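Local coordinates for protein alpha-fucosidase GH29 (Fusarium graminearum, PDB 4PSR) that hydrolyses alpha-L-fucosides as a family 29 glycoside hydrolase and probably releases alpha-1,6-linked fucose from the core of glycoprotein glycans, at residues E46-N51 with K61-T66; T39-A44 with E76-G81; N175-F180 with D226-S231; F179-P184 with C235-G240; G129-M132 with V137-W140. All coordinates share one frame; numbering follows the deposited sequence.

Interaction 1: E46-N51 with K61-T66; sequences EWYPRN and KHHTET. With FUL (beta-L-fucopyranose), chain M.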
# COMPACT_ATOMS: atom_id res chain seq x y z
N GLU A 46 19.13 -0.52 1.69
CA GLU A 46 19.08 0.80 1.10
C GLU A 46 19.46 1.92 2.07
O GLU A 46 19.65 3.05 1.63
CB GLU A 46 17.70 1.07 0.48
CG GLU A 46 16.56 1.31 1.48
CD GLU A 46 16.11 0.12 2.31
OE1 GLU A 46 16.39 -1.05 1.96
OE2 GLU A 46 15.46 0.38 3.35
N TRP A 47 19.56 1.62 3.38
CA TRP A 47 20.09 2.60 4.35
C TRP A 47 21.62 2.61 4.40
O TRP A 47 22.18 3.35 5.20
CB TRP A 47 19.49 2.40 5.76
CG TRP A 47 18.10 2.98 5.91
CD1 TRP A 47 17.12 3.10 4.95
CD2 TRP A 47 17.55 3.57 7.11
NE1 TRP A 47 16.00 3.72 5.49
CE2 TRP A 47 16.25 4.02 6.81
CE3 TRP A 47 18.04 3.74 8.41
CZ2 TRP A 47 15.43 4.65 7.76
CZ3 TRP A 47 17.23 4.37 9.36
CH2 TRP A 47 15.95 4.82 9.02
N TYR A 48 22.29 1.84 3.56
CA TYR A 48 23.77 1.85 3.53
C TYR A 48 24.37 3.25 3.50
O TYR A 48 25.34 3.50 4.20
CB TYR A 48 24.30 1.04 2.37
CG TYR A 48 25.80 0.84 2.39
CD1 TYR A 48 26.36 -0.26 3.01
CD2 TYR A 48 26.65 1.74 1.77
CE1 TYR A 48 27.73 -0.46 3.04
CE2 TYR A 48 28.01 1.56 1.80
CZ TYR A 48 28.55 0.45 2.41
OH TYR A 48 29.91 0.24 2.41
N PRO A 49 23.82 4.19 2.71
CA PRO A 49 24.43 5.53 2.69
C PRO A 49 24.48 6.20 4.06
O PRO A 49 25.40 7.01 4.30
CB PRO A 49 23.53 6.33 1.73
CG PRO A 49 22.83 5.29 0.88
CD PRO A 49 22.68 4.08 1.76
N ARG A 50 23.48 5.94 4.90
CA ARG A 50 23.45 6.46 6.28
C ARG A 50 24.38 5.64 7.17
O ARG A 50 25.22 6.21 7.91
CB ARG A 50 22.02 6.36 6.80
CG ARG A 50 21.88 6.24 8.34
CD ARG A 50 20.40 6.27 8.71
NE ARG A 50 20.13 6.12 10.15
CZ ARG A 50 20.21 7.13 11.00
NH1 ARG A 50 20.60 8.32 10.61
NH2 ARG A 50 19.90 6.93 12.28
N ASN A 51 24.25 4.32 7.13
CA ASN A 51 24.95 3.48 8.11
C ASN A 51 26.44 3.31 7.84
O ASN A 51 27.17 2.95 8.76
CB ASN A 51 24.26 2.12 8.25
CG ASN A 51 22.84 2.22 8.75
OD1 ASN A 51 21.89 1.89 8.03
ND2 ASN A 51 22.67 2.67 10.00
N LYS A 61 32.21 -0.95 9.12
CA LYS A 61 33.30 -1.92 9.09
C LYS A 61 33.47 -2.42 7.66
O LYS A 61 34.58 -2.45 7.12
CB LYS A 61 33.01 -3.06 10.07
CG LYS A 61 33.05 -2.61 11.52
CD LYS A 61 32.69 -3.69 12.52
CE LYS A 61 32.77 -3.15 13.95
NZ LYS A 61 32.39 -4.16 14.97
N HIS A 62 32.35 -2.80 7.03
CA HIS A 62 32.39 -3.30 5.66
C HIS A 62 32.93 -2.21 4.73
O HIS A 62 33.77 -2.50 3.85
CB HIS A 62 30.97 -3.69 5.21
CG HIS A 62 30.87 -4.00 3.75
ND1 HIS A 62 31.13 -5.25 3.23
CD2 HIS A 62 30.53 -3.21 2.70
CE1 HIS A 62 30.97 -5.21 1.92
NE2 HIS A 62 30.60 -3.99 1.57
N HIS A 63 32.45 -0.99 4.90
CA HIS A 63 32.86 0.10 4.04
C HIS A 63 34.36 0.33 4.14
O HIS A 63 35.07 0.52 3.13
CB HIS A 63 32.14 1.40 4.41
CG HIS A 63 32.28 2.46 3.39
ND1 HIS A 63 31.54 2.46 2.22
CD2 HIS A 63 33.16 3.49 3.29
CE1 HIS A 63 31.93 3.48 1.47
NE2 HIS A 63 32.90 4.12 2.09
N THR A 64 34.84 0.33 5.38
CA THR A 64 36.24 0.61 5.68
C THR A 64 37.14 -0.47 5.09
O THR A 64 38.18 -0.17 4.52
CB THR A 64 36.43 0.75 7.21
OG1 THR A 64 35.64 1.83 7.71
CG2 THR A 64 37.89 1.00 7.57
N GLU A 65 36.70 -1.73 5.18
CA GLU A 65 37.47 -2.82 4.59
C GLU A 65 37.45 -2.88 3.06
O GLU A 65 38.41 -3.33 2.43
CB GLU A 65 37.00 -4.16 5.16
CG GLU A 65 37.31 -4.30 6.66
CD GLU A 65 38.78 -4.11 6.96
OE1 GLU A 65 39.57 -4.95 6.48
OE2 GLU A 65 39.12 -3.11 7.66
N THR A 66 36.33 -2.47 2.46
CA THR A 66 36.12 -2.63 1.02
C THR A 66 36.56 -1.41 0.20
O THR A 66 37.13 -1.56 -0.88
CB THR A 66 34.62 -2.89 0.77
OG1 THR A 66 34.23 -4.02 1.58
CG2 THR A 66 34.30 -3.16 -0.71
C1 FUL M . 10.87 3.42 4.95
C2 FUL M . 12.24 3.77 4.41
O2 FUL M . 13.12 4.27 5.43
C3 FUL M . 12.79 2.50 3.81
O3 FUL M . 14.10 2.75 3.36
C4 FUL M . 11.87 2.10 2.68
O4 FUL M . 11.92 3.10 1.67
C5 FUL M . 10.46 1.93 3.22
C6 FUL M . 9.45 1.60 2.14
O5 FUL M . 9.99 3.09 3.90
O1 FUL M . 10.34 4.54 5.60
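The phenol of Y48 spans the gap to helix 58-66 and ends on the imidazole of H63. Y48 OH and H63 ND1 lie 2.8 Å apart, joined by a hydrogen bond. The oxygen sits at the edge of the imidazole, in its plane, and the two rings meet rim to rim with their planes at 50°. With CG anti to the backbone N (chi1 -172°), Y48 points from the first residue of helix 48-51 toward helix 58-66. H63 is further held by W73, whose backbone O bonds to NE2, so both ring nitrogens are engaged and the rotation of the imidazole is fixed. Here the packing is close, Y48 OH also lying 3.2 Å from H63 CB. The partly exposed H62 side is looser: H62 CD2 stands 3.5 Å from Y48 OH without a hydrogen bond, and T66 OG1 lies over the centre of one face of the H62 ring and donates to H62 O at 2.8 Å. At the other end of 46-51, well away from 61-66, lies the bound L-fucose. Fucose O3 donates to E46 OE2 (2.7 Å), and W47 NE1 donates to fucose O2 (2.9 Å) at the indole edge. Helix 48-51 thus lies between the sugar and helix 58-66, in the excursion that follows the first barrel strand, 29-33; Y43 stacks on H62, and Y67 meets H63 from within the same excursion.

Interaction 2: T39-A44 with E76-G81; sequences TTAQYA and ENFIKG
F78 and T40 run past each other in opposite directions, so that the ring flank of one lies along the branched carbon of the other. T40 CG2 comes to 3.6 Å from F78 CD1, with T40 CB almost as near. The T40 methyl CG2 lies opposite the backbone N, and with OG1 at chi1 -46° the hydroxyl turns back to the backbone O of A37, leaving the methyl to do the packing. One residue on, A41 CB meets the far end of the ring, 4.0 Å from F78 CZ; like T40 CG2, it approaches the ring obliquely. Both residues sit at the middle positions of a type I beta turn, T39-Q42, closed by Q42 N to T39 O at 2.9 Å. In the TIM barrel this turn belongs to the loop after strand 29-33, while F78 sits on the short helix 76-80 further along the same long connection to the second barrel strand, 119-125. F78 has CG anti to its carbonyl carbon (chi1 -70°) and leans off the helix toward the turn. No hydrogen bond crosses; the contact is apolar throughout. W73 and Y67 meet the F78 ring edge-to-face, and V90 of strand 89-90 touches both F78 and T40.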
# COMPACT_ATOMS: atom_id res chain seq x y z
N THR A 39 22.00 1.38 -4.03
CA THR A 39 22.14 -0.02 -4.34
C THR A 39 23.61 -0.40 -4.66
O THR A 39 23.96 -1.58 -4.68
CB THR A 39 21.24 -0.42 -5.55
OG1 THR A 39 19.92 0.12 -5.37
CG2 THR A 39 21.17 -1.92 -5.73
N THR A 40 24.43 0.59 -4.98
CA THR A 40 25.77 0.33 -5.51
C THR A 40 26.59 -0.63 -4.63
O THR A 40 27.19 -1.59 -5.15
CB THR A 40 26.56 1.62 -5.73
OG1 THR A 40 25.74 2.60 -6.40
CG2 THR A 40 27.79 1.35 -6.58
N ALA A 41 26.57 -0.43 -3.31
CA ALA A 41 27.34 -1.29 -2.41
C ALA A 41 26.79 -2.72 -2.31
O ALA A 41 27.50 -3.66 -1.96
CB ALA A 41 27.41 -0.68 -1.05
N GLN A 42 25.52 -2.89 -2.66
CA GLN A 42 24.84 -4.18 -2.56
C GLN A 42 25.11 -4.84 -1.20
O GLN A 42 25.35 -6.04 -1.11
CB GLN A 42 25.23 -5.13 -3.72
CG GLN A 42 24.86 -4.51 -5.10
CD GLN A 42 25.08 -5.40 -6.30
OE1 GLN A 42 24.31 -5.33 -7.26
NE2 GLN A 42 26.08 -6.25 -6.25
N TYR A 43 24.99 -4.03 -0.15
CA TYR A 43 25.29 -4.48 1.21
C TYR A 43 24.33 -3.90 2.22
O TYR A 43 24.02 -2.72 2.16
CB TYR A 43 26.73 -4.09 1.60
CG TYR A 43 27.20 -4.77 2.88
CD1 TYR A 43 27.67 -6.08 2.84
CD2 TYR A 43 27.11 -4.12 4.10
CE1 TYR A 43 28.08 -6.72 3.99
CE2 TYR A 43 27.52 -4.75 5.26
CZ TYR A 43 27.99 -6.05 5.19
OH TYR A 43 28.41 -6.69 6.35
N ALA A 44 23.84 -4.79 3.11
CA ALA A 44 22.98 -4.46 4.26
C ALA A 44 21.54 -4.07 3.84
O ALA A 44 20.62 -4.86 3.99
CB ALA A 44 23.62 -3.40 5.15
N GLU A 76 29.34 10.10 -1.57
CA GLU A 76 29.34 10.76 -2.87
C GLU A 76 30.22 10.03 -3.89
O GLU A 76 29.98 10.14 -5.11
CB GLU A 76 29.77 12.23 -2.73
CG GLU A 76 31.21 12.48 -2.29
CD GLU A 76 31.46 12.43 -0.78
OE1 GLU A 76 30.60 12.01 0.03
OE2 GLU A 76 32.60 12.83 -0.38
N ASN A 77 31.21 9.26 -3.44
CA ASN A 77 32.03 8.49 -4.38
C ASN A 77 31.23 7.42 -5.16
O ASN A 77 31.65 7.01 -6.26
CB ASN A 77 33.19 7.78 -3.67
CG ASN A 77 34.34 8.70 -3.31
OD1 ASN A 77 34.30 9.92 -3.50
ND2 ASN A 77 35.39 8.10 -2.75
N PHE A 78 30.15 6.88 -4.59
CA PHE A 78 29.33 5.92 -5.34
C PHE A 78 28.66 6.58 -6.56
O PHE A 78 28.42 5.93 -7.58
CB PHE A 78 28.26 5.28 -4.46
CG PHE A 78 28.79 4.31 -3.42
CD1 PHE A 78 29.33 3.09 -3.77
CD2 PHE A 78 28.69 4.63 -2.09
CE1 PHE A 78 29.78 2.21 -2.78
CE2 PHE A 78 29.12 3.75 -1.11
CZ PHE A 78 29.67 2.56 -1.46
N ILE A 79 28.38 7.87 -6.44
CA ILE A 79 27.73 8.65 -7.49
C ILE A 79 28.76 9.17 -8.50
O ILE A 79 28.58 9.03 -9.72
CB ILE A 79 26.95 9.83 -6.87
CG1 ILE A 79 25.78 9.26 -6.04
CG2 ILE A 79 26.45 10.81 -7.96
CD1 ILE A 79 25.17 10.23 -5.07
N LYS A 80 29.86 9.72 -8.00
CA LYS A 80 30.88 10.32 -8.89
C LYS A 80 31.94 9.32 -9.37
O LYS A 80 32.64 9.58 -10.37
CB LYS A 80 31.53 11.52 -8.21
CG LYS A 80 30.57 12.70 -8.15
CD LYS A 80 31.20 13.95 -7.54
CE LYS A 80 30.27 15.14 -7.77
NZ LYS A 80 30.91 16.42 -7.28
N GLY A 81 32.01 8.17 -8.70
CA GLY A 81 32.93 7.11 -9.06
C GLY A 81 34.27 7.19 -8.35
O GLY A 81 34.85 8.28 -8.15

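Interaction 3: N175-F180 with D226-S231; sequences NYNGFF and DFSLDS. With FUL (beta-L-fucopyranose), chain M; MAN (alpha-D-mannopyranose), chain D.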
# COMPACT_ATOMS: atom_id res chain seq x y z
N ASN A 175 16.20 13.02 4.35
CA ASN A 175 17.53 13.43 3.91
C ASN A 175 18.17 14.52 4.79
O ASN A 175 19.37 14.43 5.07
CB ASN A 175 17.45 13.91 2.45
CG ASN A 175 18.72 14.54 1.97
OD1 ASN A 175 18.83 15.77 1.92
ND2 ASN A 175 19.72 13.72 1.64
N TYR A 176 17.38 15.51 5.19
CA TYR A 176 17.89 16.62 5.99
C TYR A 176 17.34 16.61 7.39
O TYR A 176 17.51 17.61 8.12
CB TYR A 176 17.62 17.96 5.31
CG TYR A 176 16.18 18.38 5.09
CD1 TYR A 176 15.47 17.97 3.94
CD2 TYR A 176 15.53 19.26 5.97
CE1 TYR A 176 14.20 18.39 3.71
CE2 TYR A 176 14.22 19.67 5.75
CZ TYR A 176 13.57 19.26 4.60
OH TYR A 176 12.29 19.68 4.34
N ASN A 177 16.67 15.52 7.78
CA ASN A 177 16.10 15.36 9.12
C ASN A 177 16.76 14.23 9.88
O ASN A 177 16.20 13.73 10.84
CB ASN A 177 14.57 15.18 9.07
CG ASN A 177 13.84 16.49 8.94
OD1 ASN A 177 13.76 17.25 9.92
ND2 ASN A 177 13.30 16.77 7.78
N GLY A 178 17.96 13.83 9.48
CA GLY A 178 18.77 12.91 10.25
C GLY A 178 19.41 11.77 9.48
O GLY A 178 20.36 11.19 9.97
N PHE A 179 18.94 11.46 8.28
CA PHE A 179 19.51 10.30 7.57
C PHE A 179 21.03 10.32 7.53
O PHE A 179 21.67 9.31 7.78
CB PHE A 179 18.97 10.27 6.14
CG PHE A 179 19.33 9.02 5.35
CD1 PHE A 179 18.76 7.80 5.64
CD2 PHE A 179 20.21 9.11 4.28
CE1 PHE A 179 19.05 6.66 4.89
CE2 PHE A 179 20.50 7.98 3.52
CZ PHE A 179 19.93 6.77 3.84
N PHE A 180 21.58 11.48 7.18
CA PHE A 180 23.03 11.61 7.04
C PHE A 180 23.68 12.23 8.31
O PHE A 180 24.71 12.87 8.23
CB PHE A 180 23.35 12.46 5.81
CG PHE A 180 23.28 11.72 4.49
CD1 PHE A 180 24.03 10.58 4.28
CD2 PHE A 180 22.52 12.24 3.42
CE1 PHE A 180 24.02 9.91 3.05
CE2 PHE A 180 22.53 11.56 2.17
CZ PHE A 180 23.27 10.43 2.00
N ASP A 226 7.50 9.33 1.81
CA ASP A 226 7.97 8.70 3.03
C ASP A 226 7.83 9.65 4.23
O ASP A 226 7.39 10.77 4.08
CB ASP A 226 9.42 8.21 2.86
CG ASP A 226 9.72 6.95 3.65
OD1 ASP A 226 8.91 6.62 4.57
OD2 ASP A 226 10.73 6.31 3.38
N PHE A 227 8.23 9.14 5.38
CA PHE A 227 8.06 9.81 6.68
C PHE A 227 8.94 11.05 6.82
O PHE A 227 9.70 11.39 5.92
CB PHE A 227 8.35 8.82 7.82
CG PHE A 227 9.80 8.62 8.11
CD1 PHE A 227 10.39 9.19 9.23
CD2 PHE A 227 10.61 7.86 7.28
CE1 PHE A 227 11.75 9.02 9.51
CE2 PHE A 227 11.97 7.68 7.57
CZ PHE A 227 12.53 8.26 8.69
N SER A 228 8.83 11.70 7.98
CA SER A 228 9.53 12.97 8.30
C SER A 228 8.86 14.15 7.60
O SER A 228 9.48 15.21 7.44
CB SER A 228 11.03 12.92 8.04
OG SER A 228 11.65 14.03 8.69
N LEU A 229 7.58 14.02 7.23
CA LEU A 229 6.78 15.15 6.82
C LEU A 229 6.37 15.96 8.08
O LEU A 229 6.49 17.20 8.10
CB LEU A 229 5.55 14.72 5.99
CG LEU A 229 5.87 13.91 4.71
CD1 LEU A 229 4.58 13.62 4.01
CD2 LEU A 229 6.81 14.68 3.79
N ASP A 230 5.85 15.25 9.08
CA ASP A 230 5.65 15.81 10.45
C ASP A 230 5.51 14.60 11.36
O ASP A 230 4.38 14.23 11.74
CB ASP A 230 4.44 16.74 10.53
CG ASP A 230 4.29 17.43 11.90
OD1 ASP A 230 5.26 17.33 12.70
OD2 ASP A 230 3.20 18.05 12.12
N SER A 231 6.62 13.97 11.66
CA SER A 231 6.63 12.77 12.49
C SER A 231 7.67 12.91 13.58
O SER A 231 8.68 12.22 13.61
CB SER A 231 6.78 11.52 11.62
OG SER A 231 7.90 11.62 10.79
C1 FUL M . 10.87 3.42 4.95
C2 FUL M . 12.24 3.77 4.41
O2 FUL M . 13.12 4.27 5.43
C3 FUL M . 12.79 2.50 3.81
O3 FUL M . 14.10 2.75 3.36
C4 FUL M . 11.87 2.10 2.68
O4 FUL M . 11.92 3.10 1.67
C5 FUL M . 10.46 1.93 3.22
C6 FUL M . 9.45 1.60 2.14
O5 FUL M . 9.99 3.09 3.90
O1 FUL M . 10.34 4.54 5.60
C1 MAN D . 3.63 21.45 17.10
C2 MAN D . 3.49 21.50 15.59
C3 MAN D . 3.51 20.09 15.01
C4 MAN D . 4.68 19.26 15.54
C5 MAN D . 4.79 19.37 17.06
C6 MAN D . 6.07 18.74 17.65
O2 MAN D . 4.60 22.17 15.01
O3 MAN D . 3.56 20.16 13.60
O4 MAN D . 4.44 17.90 15.22
O5 MAN D . 4.80 20.76 17.44
O6 MAN D . 7.20 19.19 16.91
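N177 and S228 touch by van der Waals packing: S228 OG lies 3.2 Å from N177 CB. The hydroxyl also approaches N177 ND2, but the angle is too poor for a hydrogen bond, and no bond crosses between the segments. The amide of N177 finds its polar partners elsewhere, OD1 with R200 and ND2 with the backbone O atoms of A173 and A243, while one face of the Y176 ring lies beneath ND2. Hydrogen bonds inside 226-231 brace this loop. S228 N donates to S231 OG at 3.0 Å, and F227 N donates to D226 OD1 at 2.7 Å, on the anti side and 35° out of the carboxylate plane. Sugar contacts form the third group. Fucose O1, the anomeric hydroxyl, donates to D226 OD1 (2.7 Å), an oxygen also salt-bridged to K272, while H171 bonds OD2. Further along, D230 grips a glycan mannose with both carboxylate oxygens: mannose O4 to OD1 at 2.7 Å and mannose O3 to OD2 at 2.6 Å. Both segments are beta-to-alpha loops of the TIM barrel: D226, just past strand 222-225, lines the fucose site, the weakly bonded helix 175-179 follows strand 165-170, and Y176 and L229 pack on helix 200-218.

Interaction 4: F179-P184 with C235-G240; sequences FFQWAP and CGSFEG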
# COMPACT_ATOMS: atom_id res chain seq x y z
N PHE A 179 18.94 11.46 8.28
CA PHE A 179 19.51 10.30 7.57
C PHE A 179 21.03 10.32 7.53
O PHE A 179 21.67 9.31 7.78
CB PHE A 179 18.97 10.27 6.14
CG PHE A 179 19.33 9.02 5.35
CD1 PHE A 179 18.76 7.80 5.64
CD2 PHE A 179 20.21 9.11 4.28
CE1 PHE A 179 19.05 6.66 4.89
CE2 PHE A 179 20.50 7.98 3.52
CZ PHE A 179 19.93 6.77 3.84
N PHE A 180 21.58 11.48 7.18
CA PHE A 180 23.03 11.61 7.04
C PHE A 180 23.68 12.23 8.31
O PHE A 180 24.71 12.87 8.23
CB PHE A 180 23.35 12.46 5.81
CG PHE A 180 23.28 11.72 4.49
CD1 PHE A 180 24.03 10.58 4.28
CD2 PHE A 180 22.52 12.24 3.42
CE1 PHE A 180 24.02 9.91 3.05
CE2 PHE A 180 22.53 11.56 2.17
CZ PHE A 180 23.27 10.43 2.00
N GLN A 181 23.09 11.97 9.47
CA GLN A 181 23.60 12.61 10.71
C GLN A 181 25.07 12.28 11.01
O GLN A 181 25.74 13.08 11.67
CB GLN A 181 22.72 12.21 11.91
CG GLN A 181 22.81 10.77 12.33
CD GLN A 181 21.83 10.47 13.42
OE1 GLN A 181 20.78 9.88 13.20
NE2 GLN A 181 22.17 10.88 14.64
N TRP A 182 25.55 11.12 10.56
CA TRP A 182 26.92 10.70 10.86
C TRP A 182 27.97 11.08 9.79
O TRP A 182 29.16 10.78 9.96
CB TRP A 182 26.99 9.21 11.17
CG TRP A 182 26.13 8.81 12.36
CD1 TRP A 182 26.22 9.33 13.64
CD2 TRP A 182 25.06 7.86 12.40
NE1 TRP A 182 25.29 8.75 14.46
CE2 TRP A 182 24.57 7.83 13.74
CE3 TRP A 182 24.47 7.02 11.46
CZ2 TRP A 182 23.51 7.00 14.14
CZ3 TRP A 182 23.41 6.17 11.88
CH2 TRP A 182 22.93 6.20 13.20
N ALA A 183 27.52 11.67 8.68
CA ALA A 183 28.46 12.13 7.66
C ALA A 183 29.28 13.30 8.18
O ALA A 183 28.74 14.13 8.91
CB ALA A 183 27.74 12.53 6.37
N PRO A 184 30.56 13.40 7.77
CA PRO A 184 31.34 14.57 8.19
C PRO A 184 30.69 15.87 7.71
O PRO A 184 30.09 15.94 6.63
CB PRO A 184 32.67 14.37 7.47
CG PRO A 184 32.75 12.91 7.16
CD PRO A 184 31.33 12.46 6.95
N CYS A 235 12.89 10.19 14.02
CA CYS A 235 14.18 10.47 13.38
C CYS A 235 15.37 10.13 14.30
O CYS A 235 16.46 10.75 14.27
CB CYS A 235 14.23 11.93 12.90
SG CYS A 235 13.24 12.28 11.45
N GLY A 236 15.17 9.11 15.13
CA GLY A 236 16.25 8.56 15.91
C GLY A 236 16.86 9.60 16.81
O GLY A 236 16.12 10.39 17.44
N SER A 237 18.18 9.65 16.87
CA SER A 237 18.88 10.51 17.80
C SER A 237 19.17 11.91 17.27
O SER A 237 19.68 12.76 17.99
CB SER A 237 20.19 9.86 18.25
OG SER A 237 21.14 9.80 17.19
N PHE A 238 18.86 12.17 16.00
CA PHE A 238 19.14 13.49 15.42
C PHE A 238 18.28 14.52 16.13
O PHE A 238 17.10 14.29 16.37
CB PHE A 238 18.81 13.46 13.93
CG PHE A 238 19.15 14.73 13.18
CD1 PHE A 238 20.45 15.02 12.84
CD2 PHE A 238 18.16 15.57 12.77
CE1 PHE A 238 20.73 16.18 12.11
CE2 PHE A 238 18.44 16.73 12.05
CZ PHE A 238 19.72 17.01 11.73
N GLU A 239 18.89 15.65 16.46
CA GLU A 239 18.15 16.74 17.10
C GLU A 239 17.50 17.56 16.00
O GLU A 239 18.18 18.18 15.19
CB GLU A 239 19.08 17.63 17.92
CG GLU A 239 19.79 16.94 19.09
CD GLU A 239 20.71 17.89 19.88
OE1 GLU A 239 20.94 19.04 19.45
OE2 GLU A 239 21.19 17.47 20.96
N GLY A 240 16.18 17.54 15.98
CA GLY A 240 15.42 18.18 14.92
C GLY A 240 13.96 17.78 14.99
O GLY A 240 13.60 16.86 15.73
O HOH W 1 18.20 10.38 12.22
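Two beta turns face each other at the surface: a type I turn, F180-A183, carries Q181, and a type II' turn, C235-F238, carries S237 and F238. Q181 NE2 donates to S237 OG at 3.0 Å, a fairly straight bond (152°) tilted slightly out of the amide plane. On the other side of the amide, Q181 OE1 accepts from a water 2.8 Å away, which also donates to C235 O at 2.7 Å. R50 bonds OE1 as well, so both ends of the amide are held and its rotation is set. The Q181 chain starts with CG between the backbone N and the carbonyl carbon (chi1 69°) and then extends toward the opposite turn, its CG lying over the centre of the W182 ring. Nearer the backbone, Q181 CB packs obliquely on F238 CD1 at 3.7 Å. The second turn closes through F238 N to C235 O at 3.3 Å; G236, with positive phi, occupies the position where a II' turn favours glycine, and the C235-C242 disulfide tethers its first residue. Linked by one direct and one water-mediated bond, these turns join the loops that follow neighbouring strands 165-170 and 222-225 at the substrate-binding end of the TIM barrel.

Interaction 5: G129-M132 with V137-W140; sequences GFSM and VNEW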
# COMPACT_ATOMS: atom_id res chain seq x y z
N GLY A 129 19.63 11.78 -1.12
CA GLY A 129 19.92 13.04 -1.78
C GLY A 129 20.14 13.04 -3.29
O GLY A 129 20.51 14.09 -3.87
N PHE A 130 19.94 11.89 -3.92
CA PHE A 130 20.22 11.68 -5.36
C PHE A 130 18.87 11.64 -6.09
O PHE A 130 18.09 10.70 -5.91
CB PHE A 130 20.97 10.35 -5.50
CG PHE A 130 21.51 10.05 -6.90
CD1 PHE A 130 22.43 10.91 -7.50
CD2 PHE A 130 21.15 8.89 -7.58
CE1 PHE A 130 22.96 10.63 -8.76
CE2 PHE A 130 21.71 8.61 -8.83
CZ PHE A 130 22.60 9.47 -9.42
N SER A 131 18.61 12.68 -6.87
CA SER A 131 17.37 12.77 -7.65
C SER A 131 17.56 12.04 -8.96
O SER A 131 18.49 12.36 -9.66
CB SER A 131 17.02 14.22 -7.97
OG SER A 131 16.90 15.01 -6.79
N MET A 132 16.72 11.07 -9.32
CA MET A 132 17.01 10.23 -10.48
C MET A 132 16.34 10.68 -11.78
O MET A 132 16.32 9.92 -12.77
CB MET A 132 16.77 8.77 -10.15
CG MET A 132 17.95 8.26 -9.30
SD MET A 132 17.84 6.50 -8.89
CE MET A 132 16.66 6.58 -7.51
N VAL A 137 17.29 21.66 -10.11
CA VAL A 137 17.41 22.09 -8.72
C VAL A 137 18.38 21.24 -7.91
O VAL A 137 18.86 21.68 -6.86
CB VAL A 137 16.04 22.18 -7.97
CG1 VAL A 137 15.08 23.13 -8.69
CG2 VAL A 137 15.40 20.84 -7.79
N ASN A 138 18.69 20.03 -8.40
CA ASN A 138 19.64 19.15 -7.71
C ASN A 138 20.61 18.54 -8.71
O ASN A 138 20.25 17.65 -9.49
CB ASN A 138 18.90 18.05 -6.94
CG ASN A 138 19.86 17.13 -6.22
OD1 ASN A 138 21.03 17.47 -6.01
ND2 ASN A 138 19.37 15.97 -5.82
N GLU A 139 21.86 19.00 -8.68
CA GLU A 139 22.92 18.49 -9.56
C GLU A 139 23.29 17.03 -9.30
O GLU A 139 23.92 16.37 -10.16
CB GLU A 139 24.18 19.34 -9.46
CG GLU A 139 24.86 19.40 -8.06
CD GLU A 139 24.34 20.47 -7.14
OE1 GLU A 139 23.21 20.98 -7.32
OE2 GLU A 139 25.11 20.81 -6.21
N TRP A 140 22.89 16.52 -8.13
CA TRP A 140 23.16 15.14 -7.78
C TRP A 140 22.13 14.26 -8.46
O TRP A 140 21.09 13.92 -7.89
CB TRP A 140 23.17 14.97 -6.25
CG TRP A 140 24.30 15.75 -5.62
CD1 TRP A 140 24.22 17.01 -5.08
CD2 TRP A 140 25.66 15.34 -5.48
NE1 TRP A 140 25.46 17.40 -4.62
CE2 TRP A 140 26.35 16.40 -4.86
CE3 TRP A 140 26.35 14.17 -5.82
CZ2 TRP A 140 27.71 16.32 -4.55
CZ3 TRP A 140 27.68 14.09 -5.51
CH2 TRP A 140 28.35 15.17 -4.88
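The backbones of F130 and W140 pass with their CA atoms 5.1 Å apart, and S131 N donates to W140 O at 3.0 Å, nearly in line with the carbonyl bond (169°). The same carbonyl takes a CA-H...O contact from F130, and W140 O lies obliquely to the F130 ring, 3.3 Å from F130 CD1. N138 supplies the remaining hydrogen bonds across the contact; its first torsion (chi1 180°) sets CG opposite the backbone N and carries the amide across to the other backbone. N138 ND2 donates twice within the amide plane, to G129 O at 2.9 Å and to S131 OG at 2.8 Å. N138 OD1 accepts from W140 N, two residues on, at 3.0 Å, an Asx turn; the N-H comes from above the side-chain carbonyl plane. W140 CB packs against G129 O, and its indole extends onto helix 76-80, with NE1 bonded to the backbone O of S190. Both segments belong to the single loop after barrel strand 119-125. S131 OG also bonds E125 OE1, and since it accepts from N138, its own proton is probably turned to that carboxylate. One buried asparagine therefore uses both N-H groups and its oxygen to pin this loop, satisfying a carbonyl, a hydroxyl and a backbone N-H.

How the interactions relate
All five contacts shape loops at the substrate-binding end of the TIM barrel. Interactions 1 and 2 lie about 9 Å apart between centres, with interaction 1 nested in the chain excursion closed by interaction 2; A41 CB and F78 CZ both pack on Y48 CE2. Interactions 3 and 4, also about 9 Å apart between centres, share F179 and F180. R50 of 46-51 joins the pairs, its NH1 reaching Q181 OE1 at 3.0 Å and F179 O at 3.2 Å. Interaction 5 adjoins interaction 2, where I79 CG2 meets F130 CE1 at 3.6 Å. L-fucose is contacted by interactions 1 and 3, whose centres are about 20 Å apart; the sugar is thus held by loops from different barrel strands.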